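Local coordinates for protein HAD hydrolase, family IA, variant 3 (Entamoeba histolytica, PDB 6W04) that binds magnesium and probably acts as a hydrolase of the haloacid dehalogenase (HAD) superfamily, at residues 74-79 and 113-118; 81-86 and 120-125; 87-92 and 208-213; 102-107 and 157-162; 181-186 and 218-223. All blocks are in the same frame, centred on the assembly; numbering follows the deposited sequence.

Contact 1 of 5, residues 74-79 and 113-118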
# COMPACT_ATOMS: atom_id res chain seq x y z
N ASN A 74 -14.55 -6.86 5.44
CA ASN A 74 -15.66 -6.19 6.10
C ASN A 74 -15.31 -5.81 7.54
O ASN A 74 -15.63 -4.70 8.00
CB ASN A 74 -16.90 -7.07 6.05
CG ASN A 74 -18.03 -6.51 6.86
OD1 ASN A 74 -18.55 -7.17 7.76
ND2 ASN A 74 -18.41 -5.27 6.57
N LEU A 75 -14.66 -6.72 8.27
CA LEU A 75 -14.22 -6.38 9.63
C LEU A 75 -13.22 -5.23 9.60
O LEU A 75 -13.34 -4.26 10.36
CB LEU A 75 -13.64 -7.62 10.32
CG LEU A 75 -13.01 -7.48 11.73
CD1 LEU A 75 -13.93 -6.79 12.74
CD2 LEU A 75 -12.60 -8.88 12.30
N TYR A 76 -12.23 -5.30 8.71
CA TYR A 76 -11.23 -4.25 8.59
C TYR A 76 -11.86 -2.89 8.29
O TYR A 76 -11.53 -1.88 8.94
CB TYR A 76 -10.21 -4.64 7.52
CG TYR A 76 -9.37 -3.48 7.04
CD1 TYR A 76 -8.28 -3.04 7.80
CD2 TYR A 76 -9.65 -2.84 5.84
CE1 TYR A 76 -7.50 -1.95 7.37
CE2 TYR A 76 -8.86 -1.76 5.38
CZ TYR A 76 -7.78 -1.34 6.18
OH TYR A 76 -6.99 -0.28 5.77
N ARG A 77 -12.75 -2.83 7.29
CA ARG A 77 -13.37 -1.56 6.91
C ARG A 77 -14.13 -0.94 8.07
O ARG A 77 -14.11 0.28 8.25
CB ARG A 77 -14.36 -1.75 5.76
CG ARG A 77 -13.73 -1.99 4.46
CD ARG A 77 -14.80 -2.40 3.48
NE ARG A 77 -14.25 -3.40 2.59
CZ ARG A 77 -14.94 -4.42 2.11
NH1 ARG A 77 -14.33 -5.28 1.32
NH2 ARG A 77 -16.23 -4.57 2.42
N THR A 78 -14.85 -1.77 8.81
CA THR A 78 -15.64 -1.29 9.94
C THR A 78 -14.73 -0.72 11.02
O THR A 78 -14.98 0.38 11.55
CB THR A 78 -16.49 -2.44 10.46
OG1 THR A 78 -17.38 -2.85 9.43
CG2 THR A 78 -17.29 -2.01 11.67
N MET A 79 -13.66 -1.44 11.35
CA MET A 79 -12.70 -0.97 12.35
C MET A 79 -11.98 0.30 11.89
O MET A 79 -11.83 1.25 12.66
CB MET A 79 -11.70 -2.07 12.66
CG MET A 79 -12.35 -3.34 13.26
SD MET A 79 -12.99 -3.11 14.97
CE MET A 79 -11.53 -2.44 15.77
N TRP A 113 -12.07 -2.54 -4.39
CA TRP A 113 -12.88 -1.33 -4.35
C TRP A 113 -13.56 -1.14 -2.99
O TRP A 113 -13.69 -0.01 -2.49
CB TRP A 113 -13.95 -1.34 -5.44
CG TRP A 113 -14.90 -0.21 -5.21
CD1 TRP A 113 -16.17 -0.29 -4.68
CD2 TRP A 113 -14.63 1.18 -5.41
NE1 TRP A 113 -16.71 0.98 -4.59
CE2 TRP A 113 -15.79 1.90 -5.04
CE3 TRP A 113 -13.53 1.89 -5.91
CZ2 TRP A 113 -15.86 3.29 -5.10
CZ3 TRP A 113 -13.60 3.29 -5.99
CH2 TRP A 113 -14.76 3.97 -5.58
N GLY A 114 -14.05 -2.23 -2.38
CA GLY A 114 -14.67 -2.12 -1.06
C GLY A 114 -13.85 -1.29 -0.09
O GLY A 114 -14.36 -0.37 0.56
N ASN A 115 -12.55 -1.59 0.01
CA ASN A 115 -11.69 -0.85 0.94
C ASN A 115 -11.44 0.57 0.44
O ASN A 115 -11.45 1.52 1.24
CB ASN A 115 -10.36 -1.61 1.14
CG ASN A 115 -10.50 -2.80 2.05
OD1 ASN A 115 -11.58 -3.08 2.57
ND2 ASN A 115 -9.39 -3.54 2.24
N VAL A 116 -11.26 0.73 -0.88
CA VAL A 116 -10.96 2.05 -1.43
C VAL A 116 -12.12 3.01 -1.17
O VAL A 116 -11.92 4.19 -0.88
CB VAL A 116 -10.65 1.94 -2.94
CG1 VAL A 116 -10.59 3.33 -3.57
CG2 VAL A 116 -9.33 1.19 -3.19
N GLN A 117 -13.35 2.50 -1.28
CA GLN A 117 -14.53 3.31 -0.94
C GLN A 117 -14.42 3.86 0.47
O GLN A 117 -14.72 5.03 0.72
CB GLN A 117 -15.79 2.45 -1.11
CG GLN A 117 -17.11 3.19 -0.96
CD GLN A 117 -18.32 2.36 -1.39
OE1 GLN A 117 -18.50 2.03 -2.56
NE2 GLN A 117 -19.16 2.04 -0.43
N VAL A 118 -13.96 3.04 1.41
CA VAL A 118 -13.80 3.51 2.78
C VAL A 118 -12.68 4.54 2.86
O VAL A 118 -12.82 5.58 3.52
CB VAL A 118 -13.57 2.30 3.72
CG1 VAL A 118 -13.05 2.75 5.09
CG2 VAL A 118 -14.88 1.56 3.90
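Arg77 and Asn115 are joined by the hydrogen bond of this helix pair: Arg77 NE donates to Asn115 OD1 at 2.7 Å, with an N-H...O angle of 157°, a modest bend. OD1 lies close to the guanidinium plane, while the guanidinium and amide planes are turned 68° apart and the two side chains cross at about a right angle. This geometry belongs to one of two modelled conformers of Arg77. Its methylene part serves an apolar neighbour, CG lying 3.8 Å from Val118 CG2. The guanidinium is sandwiched: Gly114 CA stands 3.7 Å above one face, toward the rim, and Asn74 N lies over the centre of the opposite face. Gly114 carries no side chain to hold the arginine off. The amide nitrogen of Asn115 has a ring beside it: ND2 is 3.6 Å from Tyr76 CE2, an oblique approach.

A second shell fixes these groups. Glu70 forms a salt bridge with Arg77 NH1. Glu73 accepts from Asn115 ND2; with Arg77 on OD1, both amide ends are held by helix 62-82. Asp15 is hydrogen-bonded to Tyr76 OH. The backbone N of Asn115 is in turn bonded to Asp112 OD1, just before helix 113-123.

The local axes run almost parallel, 3° apart and 10.0 Å at closest approach. Tyr76 also touches Asn9, a magnesium ligand. Such an interface, between the last helix of a helical cap inserted after the first strand and a helix of the Rossmann-like core, is characteristic of HAD hydrolases with a C1 cap.

Contact 2 of 5, residues 81-86 and 120-125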
# COMPACT_ATOMS: atom_id res chain seq x y z
N MET A 81 -12.99 2.60 9.76
CA MET A 81 -13.89 3.75 9.79
C MET A 81 -14.04 4.32 11.19
O MET A 81 -14.09 5.54 11.37
CB MET A 81 -15.26 3.37 9.24
CG MET A 81 -15.45 3.70 7.78
SD MET A 81 -15.44 5.48 7.51
CE MET A 81 -16.06 5.54 5.84
N LYS A 82 -14.14 3.46 12.21
CA LYS A 82 -14.31 4.05 13.53
C LYS A 82 -12.98 4.35 14.23
O LYS A 82 -12.99 5.06 15.23
CB LYS A 82 -15.18 3.17 14.43
CG LYS A 82 -14.71 1.76 14.69
CD LYS A 82 -15.81 1.01 15.45
CE LYS A 82 -15.56 -0.49 15.46
NZ LYS A 82 -16.52 -1.22 16.33
N SER A 83 -11.86 3.89 13.67
CA SER A 83 -10.54 4.19 14.21
C SER A 83 -10.19 5.66 13.98
O SER A 83 -10.89 6.41 13.29
CB SER A 83 -9.48 3.32 13.53
OG SER A 83 -9.17 3.87 12.26
N ASP A 84 -9.09 6.11 14.61
CA ASP A 84 -8.59 7.46 14.38
C ASP A 84 -7.26 7.42 13.62
O ASP A 84 -6.46 8.35 13.70
CB ASP A 84 -8.46 8.26 15.68
CG ASP A 84 -7.39 7.70 16.62
OD1 ASP A 84 -6.71 6.72 16.26
OD2 ASP A 84 -7.23 8.25 17.73
N ILE A 85 -7.02 6.34 12.90
CA ILE A 85 -5.83 6.28 12.04
C ILE A 85 -5.91 7.41 11.03
O ILE A 85 -6.90 7.54 10.30
CB ILE A 85 -5.74 4.92 11.37
CG1 ILE A 85 -5.58 3.83 12.44
CG2 ILE A 85 -4.61 4.90 10.33
CD1 ILE A 85 -5.86 2.42 11.88
N LYS A 86 -4.87 8.24 10.99
CA LYS A 86 -4.82 9.42 10.14
C LYS A 86 -3.84 9.20 8.99
O LYS A 86 -3.00 8.30 9.03
CB LYS A 86 -4.39 10.65 10.95
CG LYS A 86 -5.37 11.07 12.02
CD LYS A 86 -4.79 12.17 12.91
CE LYS A 86 -5.76 12.54 14.02
NZ LYS A 86 -6.14 11.34 14.84
N ILE A 120 -11.56 6.65 0.56
CA ILE A 120 -12.02 7.93 0.02
C ILE A 120 -12.97 8.61 0.99
O ILE A 120 -12.85 9.80 1.27
CB ILE A 120 -12.68 7.72 -1.36
CG1 ILE A 120 -11.65 7.19 -2.36
CG2 ILE A 120 -13.33 9.02 -1.85
CD1 ILE A 120 -12.27 6.62 -3.65
N GLN A 121 -13.93 7.85 1.50
CA GLN A 121 -14.91 8.39 2.44
C GLN A 121 -14.24 8.94 3.69
O GLN A 121 -14.48 10.08 4.10
CB GLN A 121 -15.89 7.26 2.79
CG GLN A 121 -17.34 7.63 3.00
CD GLN A 121 -18.26 6.40 2.87
OE1 GLN A 121 -19.48 6.55 2.74
NE2 GLN A 121 -17.68 5.19 2.90
N LYS A 122 -13.37 8.14 4.31
CA LYS A 122 -12.81 8.50 5.62
C LYS A 122 -11.77 9.61 5.49
O LYS A 122 -11.70 10.50 6.33
CB LYS A 122 -12.18 7.26 6.28
CG LYS A 122 -11.53 7.55 7.64
CD LYS A 122 -10.98 6.27 8.31
CE LYS A 122 -10.45 6.59 9.74
NZ LYS A 122 -11.56 6.98 10.67
N TYR A 123 -10.96 9.58 4.44
CA TYR A 123 -9.85 10.52 4.35
C TYR A 123 -10.10 11.68 3.40
O TYR A 123 -9.20 12.51 3.22
CB TYR A 123 -8.57 9.76 3.96
CG TYR A 123 -8.22 8.76 5.04
CD1 TYR A 123 -7.79 9.20 6.29
CD2 TYR A 123 -8.36 7.38 4.84
CE1 TYR A 123 -7.48 8.29 7.32
CE2 TYR A 123 -8.08 6.47 5.88
CZ TYR A 123 -7.64 6.94 7.11
OH TYR A 123 -7.32 6.07 8.14
N HIS A 124 -11.30 11.80 2.82
CA HIS A 124 -11.63 12.94 1.95
C HIS A 124 -10.64 13.06 0.80
O HIS A 124 -10.22 14.15 0.43
CB HIS A 124 -11.68 14.25 2.75
CG HIS A 124 -12.42 14.11 4.05
ND1 HIS A 124 -13.75 13.74 4.10
CD2 HIS A 124 -12.01 14.26 5.33
CE1 HIS A 124 -14.13 13.70 5.37
NE2 HIS A 124 -13.10 14.01 6.13
N LEU A 125 -10.28 11.91 0.23
CA LEU A 125 -9.22 11.87 -0.76
C LEU A 125 -9.51 12.72 -1.99
O LEU A 125 -8.56 13.15 -2.66
CB LEU A 125 -8.95 10.42 -1.16
CG LEU A 125 -8.28 9.55 -0.10
CD1 LEU A 125 -8.05 8.17 -0.71
CD2 LEU A 125 -6.95 10.17 0.42
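Lys122 reaches out from helix 113-123 to the end of helix 62-82, where its ammonium group holds two carbonyls: NZ donates to Ser83 O at 2.8 Å and to Met81 O at 3.0 Å. In both bonds the nitrogen stands above the carbonyl plane, 36° out for Ser83 and 56° out for Met81. The chain is extended as far as CE, and a turn at chi4 (68°) swings NZ to the two oxygens. Met81 slides past it in the opposite direction, with SD 3.9 Å from Lys122 CB, and its methyl CE ends 3.5 Å from Gln121 CB, where the methionine and glutamine side chains cross at about a right angle. Met81 is modelled in two conformers, so these last contacts describe one of them.

The two carbonyls belong to the last turn and exit of the helix, so the lysine places a positive charge at a helix C terminus, where it would be expected to interact favourably with the helix dipole. In the HAD fold this exit is the return linker from the helical cap to the Rossmann-like core.

Farther along the linker Tyr123 takes over. Tyr123 OH donates to Ile85 O at 2.6 Å; that oxygen sits at the edge of the ring, near its plane, whereas the hydroxyl lies well above the plane of the Ile85 carbonyl. Lys122 CG covers the centre of one ring face, 3.9 Å above it. Ile85 CG2 approaches the hydroxyl at 3.7 Å, crossing the tyrosine obliquely. Phe8 and Ile13, in the loop after strand 3-7, also touch Tyr123, while Ser83 OG turns back to bond Leu80 O.

Contact 3 of 5, residues 87-92 and 208-213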
# COMPACT_ATOMS: atom_id res chain seq x y z
N LEU A 87 -3.95 10.05 7.97
CA LEU A 87 -2.92 10.07 6.94
C LEU A 87 -1.57 10.37 7.57
O LEU A 87 -1.47 11.18 8.48
CB LEU A 87 -3.25 11.10 5.87
CG LEU A 87 -4.38 10.76 4.90
CD1 LEU A 87 -4.67 11.95 4.00
CD2 LEU A 87 -4.05 9.54 4.06
N CYS A 88 -0.54 9.68 7.08
CA CYS A 88 0.80 9.76 7.66
C CYS A 88 1.27 11.21 7.77
O CYS A 88 0.92 12.07 6.94
CB CYS A 88 1.77 8.93 6.79
SG CYS A 88 3.48 8.98 7.34
N ASP A 89 2.03 11.49 8.83
CA ASP A 89 2.59 12.83 9.04
C ASP A 89 3.27 13.33 7.77
O ASP A 89 4.01 12.60 7.12
CB ASP A 89 3.60 12.83 10.19
CG ASP A 89 2.96 12.72 11.56
OD1 ASP A 89 1.72 12.80 11.66
OD2 ASP A 89 3.71 12.55 12.53
N GLY A 90 3.01 14.59 7.43
CA GLY A 90 3.64 15.21 6.28
C GLY A 90 3.00 14.90 4.95
O GLY A 90 3.29 15.59 3.96
N ALA A 91 2.11 13.90 4.88
CA ALA A 91 1.54 13.51 3.60
C ALA A 91 0.74 14.65 2.98
O ALA A 91 0.96 15.01 1.81
CB ALA A 91 0.67 12.26 3.77
N ILE A 92 -0.19 15.24 3.74
CA ILE A 92 -1.03 16.29 3.18
C ILE A 92 -0.17 17.45 2.69
O ILE A 92 -0.40 18.00 1.60
CB ILE A 92 -2.09 16.76 4.20
CG1 ILE A 92 -3.06 15.61 4.51
CG2 ILE A 92 -2.87 17.95 3.67
CD1 ILE A 92 -4.22 16.01 5.40
N THR A 208 8.46 9.28 7.97
CA THR A 208 7.25 10.00 7.60
C THR A 208 7.55 10.94 6.43
O THR A 208 8.71 11.17 6.08
CB THR A 208 6.68 10.83 8.76
OG1 THR A 208 7.42 12.05 8.86
CG2 THR A 208 6.77 10.07 10.07
N PHE A 209 6.49 11.52 5.86
CA PHE A 209 6.71 12.43 4.73
C PHE A 209 7.28 13.78 5.15
O PHE A 209 7.68 14.55 4.27
CB PHE A 209 5.42 12.58 3.92
CG PHE A 209 4.98 11.29 3.28
CD1 PHE A 209 5.46 10.93 2.03
CD2 PHE A 209 4.16 10.41 3.97
CE1 PHE A 209 5.10 9.71 1.45
CE2 PHE A 209 3.79 9.18 3.41
CZ PHE A 209 4.26 8.84 2.15
N ASN A 210 7.35 14.07 6.45
CA ASN A 210 8.10 15.24 6.91
C ASN A 210 9.58 15.15 6.56
O ASN A 210 10.27 16.18 6.55
CB ASN A 210 7.99 15.41 8.43
CG ASN A 210 6.59 15.80 8.88
OD1 ASN A 210 5.84 16.42 8.13
ND2 ASN A 210 6.24 15.43 10.11
N GLU A 211 10.08 13.96 6.26
CA GLU A 211 11.51 13.73 6.09
C GLU A 211 11.96 13.76 4.63
O GLU A 211 13.11 13.45 4.34
CB GLU A 211 11.90 12.41 6.74
CG GLU A 211 11.58 12.34 8.22
CD GLU A 211 11.94 11.00 8.83
OE1 GLU A 211 12.04 10.02 8.06
OE2 GLU A 211 12.15 10.93 10.06
N ILE A 212 11.07 14.11 3.71
CA ILE A 212 11.39 14.15 2.30
C ILE A 212 10.99 15.51 1.74
O ILE A 212 10.00 16.11 2.17
CB ILE A 212 10.69 12.99 1.55
CG1 ILE A 212 11.24 12.83 0.13
CG2 ILE A 212 9.17 13.16 1.53
CD1 ILE A 212 12.69 12.45 0.08
N THR A 213 11.78 16.02 0.79
CA THR A 213 11.46 17.23 0.06
C THR A 213 11.33 16.93 -1.43
O THR A 213 11.82 15.92 -1.94
CB THR A 213 12.52 18.33 0.26
OG1 THR A 213 13.69 18.01 -0.49
CG2 THR A 213 12.88 18.48 1.73
O HOH W 1 5.66 16.91 3.93
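Gly90 and Phe209 mark a backbone-led contact between two tight turns of the Rossmann-like HAD core: the type II turn Cys88-Ala91, which leads into helix 91-100, and the short 3-10 segment 209-211 that follows the edge strand 205-206. The one direct hydrogen bond across it is Phe209 N to Asp89 O, 3.0 Å long; the donor is nearly along the C=O axis, but its N-H is bent to 134°. Close approach does the rest. Gly90, the N-cap residue with positive phi, lies so near that its C is 3.5 Å from Phe209 CB and its CA 3.1 Å from Asn210 OD1.

Thr208 shapes the opposing turn by an ST turn, its OG1 accepting from Asn210 N at 3.1 Å; chi1 of 80° puts OG1 between the backbone N and the carbonyl carbon of Thr208.

Apolar atoms meet the Phe209 ring from the 87-92 side. Cys88 SG, anti to its own backbone N, comes 3.7 Å from Phe209 CD2, a sulfur-aromatic contact of oblique geometry, and Ala91 CB reaches the same ring atom. Asp89 O and Cys88 CB lie at the ring edge, and Phe167 of strand 164-168 meets the ring edge-to-face. A water bridges the two backbones, donating to Gly90 O at 2.7 Å and to Phe209 O at 3.1 Å.

Contact 4 of 5, residues 102-107 and 157-162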
# COMPACT_ATOMS: atom_id res chain seq x y z
N ASN A 102 2.93 21.68 -9.96
CA ASN A 102 2.39 21.08 -11.19
C ASN A 102 3.02 19.71 -11.45
O ASN A 102 3.32 19.35 -12.59
CB ASN A 102 2.58 22.00 -12.40
CG ASN A 102 1.90 23.36 -12.23
OD1 ASN A 102 0.91 23.50 -11.50
ND2 ASN A 102 2.42 24.38 -12.92
N ILE A 103 3.24 18.95 -10.38
CA ILE A 103 3.75 17.58 -10.43
C ILE A 103 2.58 16.64 -10.14
O ILE A 103 2.10 16.57 -9.00
CB ILE A 103 4.90 17.35 -9.45
CG1 ILE A 103 6.06 18.29 -9.75
CG2 ILE A 103 5.39 15.90 -9.53
CD1 ILE A 103 7.31 17.98 -8.96
N PRO A 104 2.10 15.89 -11.13
CA PRO A 104 0.97 14.98 -10.88
C PRO A 104 1.35 13.85 -9.93
O PRO A 104 2.50 13.42 -9.86
CB PRO A 104 0.64 14.44 -12.27
CG PRO A 104 1.90 14.64 -13.07
CD PRO A 104 2.53 15.90 -12.54
N PHE A 105 0.35 13.37 -9.20
CA PHE A 105 0.55 12.29 -8.25
C PHE A 105 -0.76 11.54 -8.11
O PHE A 105 -1.84 12.10 -8.29
CB PHE A 105 1.03 12.80 -6.88
CG PHE A 105 0.11 13.81 -6.23
CD1 PHE A 105 -0.84 13.40 -5.30
CD2 PHE A 105 0.23 15.18 -6.51
CE1 PHE A 105 -1.69 14.32 -4.67
CE2 PHE A 105 -0.62 16.13 -5.89
CZ PHE A 105 -1.58 15.70 -4.97
N THR A 106 -0.65 10.26 -7.77
CA THR A 106 -1.85 9.49 -7.52
C THR A 106 -1.53 8.36 -6.56
O THR A 106 -0.37 8.13 -6.19
CB THR A 106 -2.45 8.94 -8.82
OG1 THR A 106 -3.76 8.43 -8.54
CG2 THR A 106 -1.57 7.80 -9.41
N ILE A 107 -2.58 7.64 -6.18
CA ILE A 107 -2.51 6.48 -5.31
C ILE A 107 -2.63 5.21 -6.14
O ILE A 107 -3.43 5.15 -7.09
CB ILE A 107 -3.63 6.54 -4.26
CG1 ILE A 107 -3.32 7.60 -3.21
CG2 ILE A 107 -3.82 5.14 -3.60
CD1 ILE A 107 -4.57 8.01 -2.34
N LEU A 157 -1.52 8.86 -15.41
CA LEU A 157 -1.09 10.25 -15.28
C LEU A 157 -0.43 10.78 -16.55
O LEU A 157 -0.10 11.97 -16.61
CB LEU A 157 -0.13 10.39 -14.10
CG LEU A 157 -0.75 10.13 -12.72
CD1 LEU A 157 0.27 10.38 -11.62
CD2 LEU A 157 -1.99 10.99 -12.53
N GLY A 158 -0.23 9.93 -17.56
CA GLY A 158 0.35 10.37 -18.81
C GLY A 158 1.83 10.68 -18.73
O GLY A 158 2.31 11.54 -19.47
N VAL A 159 2.56 9.98 -17.87
CA VAL A 159 3.96 10.26 -17.59
C VAL A 159 4.78 8.99 -17.86
O VAL A 159 4.24 7.90 -18.00
CB VAL A 159 4.18 10.74 -16.14
CG1 VAL A 159 3.43 12.05 -15.89
CG2 VAL A 159 3.75 9.65 -15.14
N SER A 160 6.09 9.16 -17.94
CA SER A 160 7.01 8.05 -18.14
C SER A 160 7.36 7.43 -16.79
O SER A 160 7.72 8.15 -15.85
CB SER A 160 8.27 8.53 -18.87
OG SER A 160 9.42 7.91 -18.32
N ILE A 161 7.24 6.10 -16.70
CA ILE A 161 7.41 5.40 -15.42
C ILE A 161 8.78 5.67 -14.82
O ILE A 161 8.92 5.80 -13.60
CB ILE A 161 7.16 3.88 -15.58
CG1 ILE A 161 7.28 3.16 -14.23
CG2 ILE A 161 8.15 3.25 -16.57
CD1 ILE A 161 6.26 3.62 -13.19
N SER A 162 9.80 5.79 -15.67
CA SER A 162 11.16 5.90 -15.14
C SER A 162 11.47 7.28 -14.59
O SER A 162 12.56 7.49 -14.06
CB SER A 162 12.18 5.52 -16.22
OG SER A 162 12.02 6.31 -17.37
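Thr106 OG1 is hydrogen-bonded to the backbone O of Lys133, a bond consistent with the rotation of the side chain that faces Leu157. With OG1 anti to the backbone N (chi1 -168°), the methyl CG2 is left to meet Leu157 CD1 at 3.9 Å. No hydrogen bond spans the contact, which rests on apolar touching alone.

Leu157 supplies most of it. Its CD1 lies over the strand backbone, 3.8 Å from Phe105 C, and also 4.1 Å from Pro104 CB. Farther out Pro104 CG is 4.1 Å from Val159 CG1, where the two side chains slide past each other in opposite directions. Gly158, with positive phi, ends helix 148-157 in a Schellman motif, turning the chain between Leu157 and Val159, both of which direct CB toward 102-107. Ser160 OG is hydrogen-bonded to Ser162 OG and His163 ND1.

In this alpha/beta sandwich of the Rossmann-like HAD core, helix 148-157 thus ends against the start of strand 105-112. Leu157 also touches Ala3 and Leu5 of the adjacent strand 3-7, while Phe105, its CB pointing away, packs on Leu98 of helix 91-100.

Contact 5 of 5, residues 181-186 and 218-223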
# COMPACT_ATOMS: atom_id res chain seq x y z
N GLY A 181 10.42 0.12 -13.39
CA GLY A 181 11.38 1.13 -13.78
C GLY A 181 11.29 2.43 -13.01
O GLY A 181 12.03 3.36 -13.31
N ALA A 182 10.39 2.52 -12.03
CA ALA A 182 10.30 3.70 -11.17
C ALA A 182 11.37 3.66 -10.08
O ALA A 182 12.07 2.66 -9.87
CB ALA A 182 8.90 3.80 -10.56
N THR A 183 11.51 4.78 -9.36
CA THR A 183 12.51 4.90 -8.30
C THR A 183 11.81 4.86 -6.94
O THR A 183 11.03 5.77 -6.62
CB THR A 183 13.31 6.19 -8.45
OG1 THR A 183 14.07 6.14 -9.67
CG2 THR A 183 14.26 6.38 -7.27
N PRO A 184 12.05 3.83 -6.12
CA PRO A 184 11.28 3.69 -4.88
C PRO A 184 11.94 4.37 -3.70
O PRO A 184 13.17 4.40 -3.56
CB PRO A 184 11.25 2.16 -4.67
CG PRO A 184 12.62 1.72 -5.19
CD PRO A 184 13.00 2.72 -6.31
N ILE A 185 11.10 4.91 -2.83
CA ILE A 185 11.51 5.44 -1.53
C ILE A 185 10.71 4.67 -0.48
O ILE A 185 9.48 4.64 -0.53
CB ILE A 185 11.28 6.95 -1.41
CG1 ILE A 185 12.10 7.71 -2.46
CG2 ILE A 185 11.58 7.43 0.02
CD1 ILE A 185 11.93 9.25 -2.45
N GLY A 186 11.41 4.00 0.44
CA GLY A 186 10.73 3.16 1.41
C GLY A 186 10.11 4.00 2.51
O GLY A 186 10.63 5.05 2.89
N VAL A 218 13.56 14.86 -6.64
CA VAL A 218 14.03 15.16 -7.99
C VAL A 218 15.46 14.66 -8.16
O VAL A 218 15.80 14.03 -9.17
CB VAL A 218 13.92 16.67 -8.28
CG1 VAL A 218 14.93 17.08 -9.32
CG2 VAL A 218 12.50 17.01 -8.74
N ASP A 219 16.30 14.91 -7.16
CA ASP A 219 17.71 14.52 -7.26
C ASP A 219 17.86 13.01 -7.30
O ASP A 219 18.69 12.48 -8.05
CB ASP A 219 18.51 15.12 -6.10
CG ASP A 219 18.82 16.59 -6.30
OD1 ASP A 219 18.49 17.40 -5.40
OD2 ASP A 219 19.38 16.95 -7.35
N LEU A 220 17.07 12.29 -6.50
CA LEU A 220 17.15 10.84 -6.50
C LEU A 220 16.91 10.27 -7.89
O LEU A 220 17.60 9.33 -8.31
CB LEU A 220 16.14 10.27 -5.50
CG LEU A 220 16.32 8.80 -5.12
CD1 LEU A 220 17.66 8.58 -4.42
CD2 LEU A 220 15.16 8.34 -4.23
N ILE A 221 15.97 10.84 -8.64
CA ILE A 221 15.71 10.38 -10.01
C ILE A 221 16.88 10.73 -10.92
O ILE A 221 17.38 9.87 -11.67
CB ILE A 221 14.40 10.98 -10.54
CG1 ILE A 221 13.21 10.53 -9.67
CG2 ILE A 221 14.20 10.61 -12.02
CD1 ILE A 221 12.55 9.25 -10.11
N LYS A 222 17.34 11.98 -10.89
CA LYS A 222 18.46 12.40 -11.73
C LYS A 222 19.70 11.54 -11.48
O LYS A 222 20.49 11.31 -12.40
CB LYS A 222 18.78 13.87 -11.49
N ASN A 223 19.88 11.06 -10.25
CA ASN A 223 20.94 10.11 -9.93
C ASN A 223 20.54 8.69 -10.31
O ASN A 223 21.40 7.82 -10.47
CB ASN A 223 21.28 10.18 -8.44
CG ASN A 223 22.25 11.30 -8.12
OD1 ASN A 223 23.30 11.07 -7.53
ND2 ASN A 223 21.90 12.52 -8.51
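Thr183 and Ile185, two residues apart on strand 183-187, both touch Leu220 of helix 214-222, and apolar contact carries nearly all of this interface. Leu220 CD2 is the shared atom: it lies 3.6 Å from Ile185 CG1 and 3.7 Å from Thr183 CG2, so one methyl bridges both strand residues. Leu220 CG is anti to the backbone N (chi1 -166°), while Thr183 CG2 is likewise anti to its own N, which puts the threonine methyl on the leucine.

The second branch of Thr183 serves the next helix residue. Ile221 CD1 comes 3.5 Å from Thr183 OG1 and 3.6 Å from Thr183 CB, a methyl resting against the hydroxyl side of the threonine. Thus the two branches of Thr183 are divided between neighbouring helix residues, OG1 meeting Ile221 and CG2 meeting Leu220.

No hydrogen bond crosses the interface. Within the helix, backbone bonds such as Lys222 N to Val218 O, 3.1 Å, hold the turns together. The backbone of Thr183 is hydrogen-bonded to Cys164 and Val166, that of Ile185 to Val166 and Glu168, as expected of neighbouring parallel strands.

The local strand and helix axes approach to 9.4 Å at 134°. Pro184, pointing its CB away, packs on Ile174, Ala177 and Leu178 of helix 171-180, so strand 183-187 lies between the two helices, as in the three-layered alpha/beta/alpha sandwich of the HAD core, and Ile221 additionally touches Ile165 of strand 164-168.

Overall arrangement
From the N terminus, the chain reaches 74-79 and 81-86, the end of the last cap helix and its exit, which contacts 1 and 2 pair with 113-118 and 120-125. Their loops cross each other, and both cross contact 3, which closes a long loop from 87-92 to 208-213, and contact 4. Contact 4 (102-107 with 157-162) nests inside that long loop, whereas contact 5 (181-186 with 218-223) crosses contact 3 and follows contacts 1, 2 and 4 in series. Contacts 1 and 2 bind cap to core; contacts 3 to 5 tie the core's strands, turns and helices together. Contact 2 touches 1, 3 and 4, and contact 5 touches 3 and 4.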